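Local coordinates for extracellular solute-binding protein, family 1 (Bifidobacterium longum subsp. infantis, PDB 6FTH), which probably binds human milk oligosaccharides outside the cell and delivers them to an ABC transporter for uptake, at residues P213-L216 / L217-T220; T273-F276 / D277-D280; L284-G287 / K288-K291; G297-Q300 / D301-F304; V474-K477 / T478-M482. All coordinates share one frame; numbering follows the deposited sequence.

Interaction 1: P213-L216 / L217-T220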
# COMPACT_ATOMS: atom_id res chain seq x y z
N PRO A 213 -10.70 -7.79 5.12
CA PRO A 213 -12.10 -7.67 5.56
C PRO A 213 -12.26 -6.60 6.63
O PRO A 213 -13.36 -6.06 6.79
CB PRO A 213 -12.44 -9.07 6.12
CG PRO A 213 -11.10 -9.76 6.36
CD PRO A 213 -10.16 -9.15 5.32
N MET A 214 -11.19 -6.28 7.36
CA MET A 214 -11.33 -5.28 8.42
C MET A 214 -11.43 -3.87 7.88
O MET A 214 -11.51 -2.91 8.65
CB MET A 214 -10.22 -5.40 9.46
CG MET A 214 -10.26 -6.72 10.20
SD MET A 214 -11.91 -7.04 10.80
CE MET A 214 -11.81 -8.75 11.36
N LEU A 215 -11.45 -3.70 6.57
CA LEU A 215 -11.86 -2.42 6.02
C LEU A 215 -13.26 -2.02 6.48
O LEU A 215 -13.60 -0.84 6.41
CB LEU A 215 -11.76 -2.45 4.51
CG LEU A 215 -10.35 -2.41 3.94
CD1 LEU A 215 -10.39 -2.82 2.48
CD2 LEU A 215 -9.72 -1.01 4.09
N LEU A 216 -14.08 -2.96 6.96
CA LEU A 216 -15.37 -2.61 7.54
C LEU A 216 -15.24 -1.81 8.84
O LEU A 216 -16.24 -1.26 9.31
CB LEU A 216 -16.27 -3.84 7.75
CG LEU A 216 -16.89 -4.41 6.47
CD1 LEU A 216 -17.94 -5.44 6.86
CD2 LEU A 216 -17.53 -3.35 5.60
N LEU A 217 -14.04 -1.72 9.42
CA LEU A 217 -13.88 -0.80 10.55
C LEU A 217 -14.24 0.62 10.17
O LEU A 217 -14.73 1.39 11.01
CB LEU A 217 -12.44 -0.83 11.07
CG LEU A 217 -12.06 -2.04 11.91
CD1 LEU A 217 -10.55 -2.22 12.02
CD2 LEU A 217 -12.69 -1.90 13.31
N ASN A 218 -14.06 0.99 8.90
CA ASN A 218 -14.42 2.34 8.47
C ASN A 218 -15.92 2.60 8.63
O ASN A 218 -16.34 3.75 8.88
CB ASN A 218 -13.98 2.54 7.02
CG ASN A 218 -12.47 2.60 6.88
OD1 ASN A 218 -11.80 3.56 7.32
ND2 ASN A 218 -11.89 1.57 6.27
N SER A 219 -16.74 1.55 8.51
CA SER A 219 -18.18 1.64 8.75
C SER A 219 -18.49 2.13 10.14
O SER A 219 -19.57 2.70 10.36
CB SER A 219 -18.85 0.26 8.64
OG SER A 219 -18.69 -0.28 7.35
N THR A 220 -17.60 1.85 11.09
CA THR A 220 -17.84 2.16 12.50
C THR A 220 -17.30 3.51 12.90
O THR A 220 -17.50 3.91 14.07
CB THR A 220 -17.22 1.09 13.41
OG1 THR A 220 -15.79 1.23 13.47
CG2 THR A 220 -17.56 -0.31 12.94

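Interaction 2: T273-F276 / D277-D280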
# COMPACT_ATOMS: atom_id res chain seq x y z
N THR A 273 -9.16 -20.16 4.96
CA THR A 273 -8.05 -20.99 4.50
C THR A 273 -7.74 -20.81 3.02
O THR A 273 -6.73 -21.35 2.55
CB THR A 273 -8.31 -22.48 4.80
OG1 THR A 273 -9.59 -22.88 4.29
CG2 THR A 273 -8.25 -22.74 6.30
N LYS A 274 -8.56 -20.06 2.29
CA LYS A 274 -8.34 -19.85 0.87
C LYS A 274 -7.11 -18.97 0.67
O LYS A 274 -6.93 -17.97 1.36
CB LYS A 274 -9.56 -19.14 0.27
CG LYS A 274 -10.83 -19.98 0.20
CD LYS A 274 -11.03 -20.59 -1.20
CE LYS A 274 -11.52 -19.55 -2.21
NZ LYS A 274 -12.92 -19.10 -1.93
N THR A 275 -6.27 -19.31 -0.31
CA THR A 275 -5.14 -18.43 -0.62
C THR A 275 -5.65 -17.12 -1.20
O THR A 275 -6.74 -17.05 -1.77
CB THR A 275 -4.21 -19.09 -1.65
OG1 THR A 275 -4.87 -19.14 -2.92
CG2 THR A 275 -3.83 -20.51 -1.22
N PHE A 276 -4.85 -16.05 -1.06
CA PHE A 276 -5.21 -14.80 -1.71
C PHE A 276 -5.40 -14.99 -3.21
O PHE A 276 -6.30 -14.39 -3.81
CB PHE A 276 -4.15 -13.72 -1.47
CG PHE A 276 -4.11 -13.19 -0.06
CD1 PHE A 276 -5.02 -13.62 0.89
CD2 PHE A 276 -3.18 -12.24 0.30
CE1 PHE A 276 -4.98 -13.13 2.19
CE2 PHE A 276 -3.15 -11.74 1.60
CZ PHE A 276 -4.06 -12.20 2.54
N ASP A 277 -4.57 -15.83 -3.84
CA ASP A 277 -4.72 -16.08 -5.27
C ASP A 277 -6.05 -16.76 -5.58
O ASP A 277 -6.75 -16.41 -6.53
CB ASP A 277 -3.54 -16.93 -5.78
CG ASP A 277 -2.21 -16.17 -5.80
OD1 ASP A 277 -2.22 -14.92 -5.74
OD2 ASP A 277 -1.15 -16.82 -5.90
N ALA A 278 -6.41 -17.77 -4.78
CA ALA A 278 -7.68 -18.45 -5.01
C ALA A 278 -8.84 -17.49 -4.85
O ALA A 278 -9.82 -17.56 -5.60
CB ALA A 278 -7.83 -19.62 -4.03
N CYS A 279 -8.75 -16.59 -3.87
CA CYS A 279 -9.80 -15.61 -3.67
C CYS A 279 -9.91 -14.69 -4.88
O CYS A 279 -11.01 -14.42 -5.37
CB CYS A 279 -9.52 -14.83 -2.38
SG CYS A 279 -10.81 -13.66 -1.87
N ASP A 280 -8.76 -14.25 -5.42
CA ASP A 280 -8.77 -13.45 -6.64
C ASP A 280 -9.37 -14.22 -7.80
O ASP A 280 -10.10 -13.65 -8.63
CB ASP A 280 -7.34 -13.05 -7.00
CG ASP A 280 -6.80 -11.94 -6.14
OD1 ASP A 280 -7.60 -11.28 -5.43
OD2 ASP A 280 -5.57 -11.72 -6.18
O HOH W 1 -7.29 -11.79 -2.83

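Interaction 3: L284-G287 / K288-K291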
# COMPACT_ATOMS: atom_id res chain seq x y z
N LEU A 284 -12.39 -13.17 -10.66
CA LEU A 284 -12.14 -13.09 -12.09
C LEU A 284 -12.98 -14.10 -12.87
O LEU A 284 -13.32 -13.86 -14.04
CB LEU A 284 -10.66 -13.34 -12.38
CG LEU A 284 -9.73 -12.23 -11.90
CD1 LEU A 284 -8.29 -12.72 -11.86
CD2 LEU A 284 -9.83 -10.99 -12.77
N SER A 285 -13.31 -15.22 -12.24
CA SER A 285 -14.16 -16.23 -12.87
C SER A 285 -13.57 -16.63 -14.22
O SER A 285 -12.34 -16.76 -14.34
CB SER A 285 -15.58 -15.66 -13.00
OG SER A 285 -16.49 -16.64 -13.47
N ASP A 286 -14.40 -16.81 -15.23
CA ASP A 286 -13.93 -17.14 -16.57
C ASP A 286 -13.89 -15.94 -17.50
O ASP A 286 -13.71 -16.12 -18.71
CB ASP A 286 -14.79 -18.26 -17.17
CG ASP A 286 -16.23 -17.85 -17.37
OD1 ASP A 286 -16.58 -16.72 -16.98
OD2 ASP A 286 -17.01 -18.66 -17.92
N GLY A 287 -14.04 -14.73 -16.98
CA GLY A 287 -14.11 -13.55 -17.81
C GLY A 287 -15.47 -13.28 -18.42
O GLY A 287 -15.68 -12.21 -18.99
N LYS A 288 -16.41 -14.22 -18.29
CA LYS A 288 -17.72 -14.13 -18.93
C LYS A 288 -18.85 -14.15 -17.93
O LYS A 288 -19.77 -13.33 -18.02
CB LYS A 288 -17.86 -15.29 -19.93
CG LYS A 288 -19.14 -15.29 -20.75
CD LYS A 288 -19.20 -16.53 -21.66
CE LYS A 288 -20.58 -16.72 -22.29
NZ LYS A 288 -20.63 -17.93 -23.18
N THR A 289 -18.81 -15.06 -16.96
CA THR A 289 -19.85 -15.17 -15.94
C THR A 289 -19.31 -14.62 -14.62
O THR A 289 -18.38 -15.18 -14.04
CB THR A 289 -20.26 -16.64 -15.77
OG1 THR A 289 -20.74 -17.14 -17.01
CG2 THR A 289 -21.36 -16.78 -14.72
N ALA A 290 -19.90 -13.51 -14.17
CA ALA A 290 -19.52 -12.96 -12.87
C ALA A 290 -19.96 -13.90 -11.76
O ALA A 290 -21.06 -14.47 -11.81
CB ALA A 290 -20.19 -11.61 -12.68
N LYS A 291 -19.13 -14.02 -10.73
CA LYS A 291 -19.40 -14.89 -9.58
C LYS A 291 -19.59 -14.15 -8.27
O LYS A 291 -20.35 -14.63 -7.43
CB LYS A 291 -18.27 -15.90 -9.39
CG LYS A 291 -18.02 -16.79 -10.59
CD LYS A 291 -19.07 -17.87 -10.75
CE LYS A 291 -18.72 -18.77 -11.92
NZ LYS A 291 -19.69 -19.90 -12.09
O HOH W 2 -19.43 -18.69 -18.36

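Interaction 4: G297-Q300 / D301-F304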
# COMPACT_ATOMS: atom_id res chain seq x y z
N GLY A 297 -10.74 -4.39 -3.11
CA GLY A 297 -9.63 -4.47 -4.04
C GLY A 297 -9.09 -3.11 -4.42
O GLY A 297 -9.42 -2.08 -3.82
N TRP A 298 -8.23 -3.13 -5.46
CA TRP A 298 -7.46 -1.98 -5.95
C TRP A 298 -8.20 -1.22 -7.04
O TRP A 298 -8.32 0.01 -6.96
CB TRP A 298 -6.14 -2.52 -6.51
CG TRP A 298 -5.27 -1.54 -7.24
CD1 TRP A 298 -5.20 -1.37 -8.59
CD2 TRP A 298 -4.33 -0.64 -6.67
NE1 TRP A 298 -4.27 -0.40 -8.90
CE2 TRP A 298 -3.72 0.07 -7.73
CE3 TRP A 298 -3.94 -0.36 -5.36
CZ2 TRP A 298 -2.72 1.01 -7.53
CZ3 TRP A 298 -2.94 0.60 -5.16
CH2 TRP A 298 -2.36 1.28 -6.24
N SER A 299 -8.68 -1.92 -8.06
CA SER A 299 -9.44 -1.31 -9.16
C SER A 299 -10.33 -2.39 -9.77
O SER A 299 -10.06 -3.58 -9.62
CB SER A 299 -8.51 -0.74 -10.23
OG SER A 299 -7.91 -1.79 -10.95
N GLN A 300 -11.39 -1.95 -10.45
CA GLN A 300 -12.26 -2.93 -11.10
C GLN A 300 -11.49 -3.78 -12.09
O GLN A 300 -11.69 -4.99 -12.16
CB GLN A 300 -13.48 -2.28 -11.73
CG GLN A 300 -14.33 -1.50 -10.76
CD GLN A 300 -14.00 -0.03 -10.79
OE1 GLN A 300 -12.90 0.38 -10.42
NE2 GLN A 300 -14.95 0.78 -11.25
N ASP A 301 -10.57 -3.17 -12.84
CA ASP A 301 -9.81 -3.97 -13.80
C ASP A 301 -8.97 -5.03 -13.10
O ASP A 301 -8.94 -6.19 -13.52
CB ASP A 301 -8.91 -3.08 -14.67
CG ASP A 301 -8.22 -3.88 -15.76
OD1 ASP A 301 -8.85 -4.14 -16.81
OD2 ASP A 301 -7.06 -4.30 -15.55
N ALA A 302 -8.25 -4.65 -12.04
CA ALA A 302 -7.38 -5.60 -11.38
C ALA A 302 -8.18 -6.72 -10.72
O ALA A 302 -7.75 -7.87 -10.70
CB ALA A 302 -6.52 -4.90 -10.32
N SER A 303 -9.35 -6.38 -10.15
CA SER A 303 -10.15 -7.37 -9.44
C SER A 303 -10.94 -8.28 -10.39
O SER A 303 -11.13 -9.47 -10.10
CB SER A 303 -11.13 -6.67 -8.50
OG SER A 303 -10.46 -6.28 -7.31
N PHE A 304 -11.44 -7.73 -11.50
CA PHE A 304 -12.47 -8.40 -12.28
C PHE A 304 -12.15 -8.56 -13.76
O PHE A 304 -12.93 -9.24 -14.46
CB PHE A 304 -13.80 -7.66 -12.14
CG PHE A 304 -14.23 -7.45 -10.70
CD1 PHE A 304 -14.59 -8.53 -9.91
CD2 PHE A 304 -14.25 -6.18 -10.17
CE1 PHE A 304 -14.97 -8.32 -8.58
CE2 PHE A 304 -14.62 -5.98 -8.85
CZ PHE A 304 -14.98 -7.03 -8.07
O HOH W 3 -7.83 -5.50 -7.01

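Interaction 5: V474-K477 / T478-M482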
# COMPACT_ATOMS: atom_id res chain seq x y z
N VAL A 474 -4.49 -12.46 17.94
CA VAL A 474 -5.51 -11.74 17.18
C VAL A 474 -5.95 -12.56 15.97
O VAL A 474 -7.16 -12.69 15.71
CB VAL A 474 -4.99 -10.35 16.76
CG1 VAL A 474 -5.99 -9.67 15.79
CG2 VAL A 474 -4.80 -9.44 17.97
N MET A 475 -4.99 -13.08 15.22
CA MET A 475 -5.31 -13.77 13.97
C MET A 475 -6.11 -15.03 14.27
O MET A 475 -7.12 -15.31 13.60
CB MET A 475 -4.01 -14.09 13.22
CG MET A 475 -4.14 -14.99 12.00
SD MET A 475 -2.58 -15.24 11.08
CE MET A 475 -1.37 -14.98 12.38
N GLN A 476 -5.70 -15.80 15.28
CA GLN A 476 -6.40 -17.03 15.62
C GLN A 476 -7.81 -16.75 16.12
O GLN A 476 -8.78 -17.35 15.64
CB GLN A 476 -5.59 -17.82 16.65
CG GLN A 476 -6.15 -19.19 16.98
CD GLN A 476 -7.21 -19.17 18.07
OE1 GLN A 476 -8.35 -19.61 17.87
NE2 GLN A 476 -6.83 -18.67 19.25
N LYS A 477 -7.95 -15.85 17.10
CA LYS A 477 -9.26 -15.59 17.67
C LYS A 477 -10.18 -14.93 16.66
O LYS A 477 -11.37 -15.26 16.58
CB LYS A 477 -9.16 -14.74 18.93
CG LYS A 477 -8.31 -15.37 20.04
CD LYS A 477 -9.14 -16.08 21.09
CE LYS A 477 -10.08 -17.09 20.50
NZ LYS A 477 -10.56 -18.09 21.51
N THR A 478 -9.66 -13.97 15.89
CA THR A 478 -10.52 -13.27 14.95
C THR A 478 -11.11 -14.24 13.92
O THR A 478 -12.32 -14.25 13.68
CB THR A 478 -9.74 -12.14 14.27
OG1 THR A 478 -9.30 -11.19 15.26
CG2 THR A 478 -10.65 -11.41 13.30
N ALA A 479 -10.26 -15.10 13.35
CA ALA A 479 -10.74 -16.04 12.34
C ALA A 479 -11.74 -17.01 12.94
O ALA A 479 -12.79 -17.30 12.35
CB ALA A 479 -9.57 -16.79 11.71
N THR A 480 -11.45 -17.52 14.14
CA THR A 480 -12.36 -18.47 14.79
C THR A 480 -13.71 -17.83 15.08
O THR A 480 -14.76 -18.41 14.80
CB THR A 480 -11.71 -19.00 16.07
OG1 THR A 480 -10.52 -19.72 15.72
CG2 THR A 480 -12.67 -19.90 16.84
N TRP A 481 -13.70 -16.61 15.62
CA TRP A 481 -14.94 -15.95 15.96
C TRP A 481 -15.76 -15.60 14.72
O TRP A 481 -16.99 -15.63 14.76
CB TRP A 481 -14.65 -14.66 16.73
CG TRP A 481 -14.14 -14.85 18.11
CD1 TRP A 481 -14.35 -15.93 18.94
CD2 TRP A 481 -13.33 -13.93 18.85
NE1 TRP A 481 -13.73 -15.71 20.15
CE2 TRP A 481 -13.10 -14.49 20.12
CE3 TRP A 481 -12.79 -12.67 18.55
CZ2 TRP A 481 -12.34 -13.84 21.10
CZ3 TRP A 481 -12.03 -12.02 19.54
CH2 TRP A 481 -11.81 -12.61 20.79
N MET A 482 -15.09 -15.24 13.63
CA MET A 482 -15.81 -14.95 12.39
C MET A 482 -16.48 -16.21 11.85
O MET A 482 -17.64 -16.17 11.41
CB MET A 482 -14.85 -14.36 11.37
CG MET A 482 -14.49 -12.87 11.63
SD MET A 482 -13.16 -12.26 10.59
CE MET A 482 -13.96 -12.31 8.96

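Interaction 1: P213-L216 / L217-T220
A buried 3-10 turn between strand 197-199 and strand 235-238 brings M214, L215 and L216 against L217, N218 and S219. The backbone steps by i to i+3: L217 N reaches M214 O at 2.9 Å, N218 N reaches L215 O and S219 N reaches L216 O. L215 O is gripped twice by one residue, because the N218 carboxamide curls back and ND2 donates to it at 3.0 Å, tilted only 16° from the carbonyl plane, while the backbone N-H comes from well above that plane. N218 CG sits anti to its own carbonyl carbon (chi1 -70°), which lays the amide alongside L215, with ND2 4.0 Å from CD2. L217 CD1 meets M214 CB at 4.1 Å on one side, and L216 CD2 lies 3.7 Å from S219 OG on another. At the end T220 OG1 donates to L217 O at 2.7 Å, in the carbonyl plane on a lone pair. N218 ND2 also bonds T224 OG1, and S219 OG bonds P317 O and W173 NE1. The polar side chains of N218 and S219, both buried, are thus satisfied; the L215 oxygen and T224 OG1 together probably fix the amide's rotation and tie the turn to the neighbouring loop.

Interaction 2: T273-F276 / D277-D280
T275 holds OG1 between the backbone N and the carbonyl carbon (chi1 70°), which puts the oxygen at the start of helix 276-284. There OG1 accepts from A278 N at 2.8 Å, with an N-H...O angle of 160°, while A278 CB packs 3.2 Å from the same oxygen. T275 is therefore the N-cap. Its backbone serves the helix as well: T275 O takes C279 N at 2.9 Å, nearly along the C=O axis. One residue on, D280 N bonds F276 O, and the D280 carboxylate stands beside that carbonyl, its CG 3.4 Å from F276 O. A water bridges the two groups, donating to F276 O and, at 2.7 Å, to D280 OD1, so a carbonyl of the first turn has both a backbone and a solvent partner. K274 bends at chi2, chi3 and chi4 and folds back over the helix start, its CE resting 4.1 Å from A278 CB before NZ reaches a salt bridge with D282. The F276 side chain leaves on another side, its ring in a cation-pi contact with R202. Chemically, the cap gives a first-turn N-H an acceptor that no earlier helical carbonyl supplies. The carboxylate of D277, close to the positive end of the helix dipole, would probably be favoured there in its ionised form.

Interaction 3: L284-G287 / K288-K291
Hydrogen bonds to side chains carry this contact. D286 OD1 accepts from two successive backbone amides, K288 N and T289 N, each at 2.8 Å, but from different directions. T289 N comes in on the syn lone pair with an almost straight N-H...O angle of 174°, whereas K288 N arrives from above the carboxylate plane, 50° out of it. The D286 chi1 of 63° swings the carboxylate in between its own backbone N and carbonyl carbon, and thereby within reach of these two N-H groups. S285 reaches across to the same threonine: OG donates to T289 O at 2.5 Å, a very short bond. A water donates to D286 OD2; its 2.4 Å approach to T289 OG1 is doubtfully short. Packing is modest. K291 lays its methylene chain beside the serine, CG 3.3 Å from S285 OG, before NZ goes on to a salt bridge with D195, and K288 CB sits 3.5 Å from D286 OD1. The backbone supplies the closing bond of the bend, G287 N to L284 O at 3.1 Å. This is a type II' beta turn, L284 to G287, in which S285 takes the positive phi at the end of helix 276-284. The K288 N bond to D286 OD1 closes an Asx turn, T289 N adding a second bond to the same oxygen, and the chain is thus folded round from the helix into strand 292-297 at the surface.

Interaction 4: G297-Q300 / D301-F304
W298 and A302 meet obliquely, the indole presenting CD1 to the methyl CB at 4.1 Å. The tryptophan chain runs away from its own backbone N (chi1 172°), and this brings the ring to helix 423-432, where it touches L428 and NE1 bonds D424. Next to it S299 points its hydroxyl at the turn that follows: OG accepts from A302 N at 3.1 Å, with an N-H...O angle of 165°, and lies 3.5 Å from A302 CB. S299 is the N-cap of helix 300-304, the short helix that follows strand 292-297, and its carbonyl takes S303 N at 2.9 Å. Replacing S299 by an alanine would probably leave A302 N without its side-chain acceptor and let the first turn of the helix fray. S303 turns its hydroxyl back toward the strand end: OG stands 3.8 Å from G297 CA and shares a water with W298 N, 2.8 Å from OG. With no side chain at G297, its CA can lie this near the serine hydroxyl. F304 N bonds Q300 O at 2.8 Å, and the phenyl ring approaches that carbonyl obliquely, CD2 3.5 Å from Q300 O. S303 CB covers one face of the same ring near its rim, and Y311 stacks with the ring. Beyond the cap, D301 leads away to a salt bridge with K308.

Interaction 5: V474-K477 / T478-M482
K477 and W481, one helical turn apart, cross with the lysine laid over the indole. K477 CB starts above the six-membered ring, 3.8 Å from its centroid and 8° off the normal, a CH-pi contact. The chain then bends at chi2 and chi3, a course that keeps it over the rings: CD comes 3.9 Å from W481 CZ2, CE 3.9 Å from NE1, and NZ ends near the indole nitrogen. NZ forms a salt bridge with E490 and W481 NE1 a hydrogen bond with the same carboxylate, so lysine and tryptophan share one anion. K477 O also lies over a ring face, 3.0 Å above the plane and toward its rim. Exchanging W481 for an alanine would probably leave the K477 methylenes without their aromatic platform and E490 without its indole donor. On another side T478 OG1 donates to V474 O at 2.7 Å beside T478 N, the two reaching it from opposite faces of the carbonyl plane; OG1 is also bonded to Y251. Q476 OE1 lies 3.1 Å from T480 OG1. This is the i to i+4 pairing of a regular alpha helix, here on the long helix 457-484, whose buried residues pack against helices 249-263 and 487-500.

All five contacts are local, and all appear to lie in one lobe of a protein that probably closes round a sugar; none of them by itself locates the sugar site. Interactions 3 and 4 touch: L284 CD2 packs 3.3 Å from S303 O, so the helix end before the 284-291 loop rests on the short helix 300-304, with strand 292-297 joining them in sequence. Interaction 2 begins helix 276-284 and interaction 3 ends it, their centres 16 Å apart. Interaction 1 meets interaction 5, M214 CE lying 3.5 Å from T478 CG2 and 3.8 Å from M482 SD. Interactions 2 and 4 approach to about 5 Å between nearest atoms, and interactions 1 and 4 to about 6 Å.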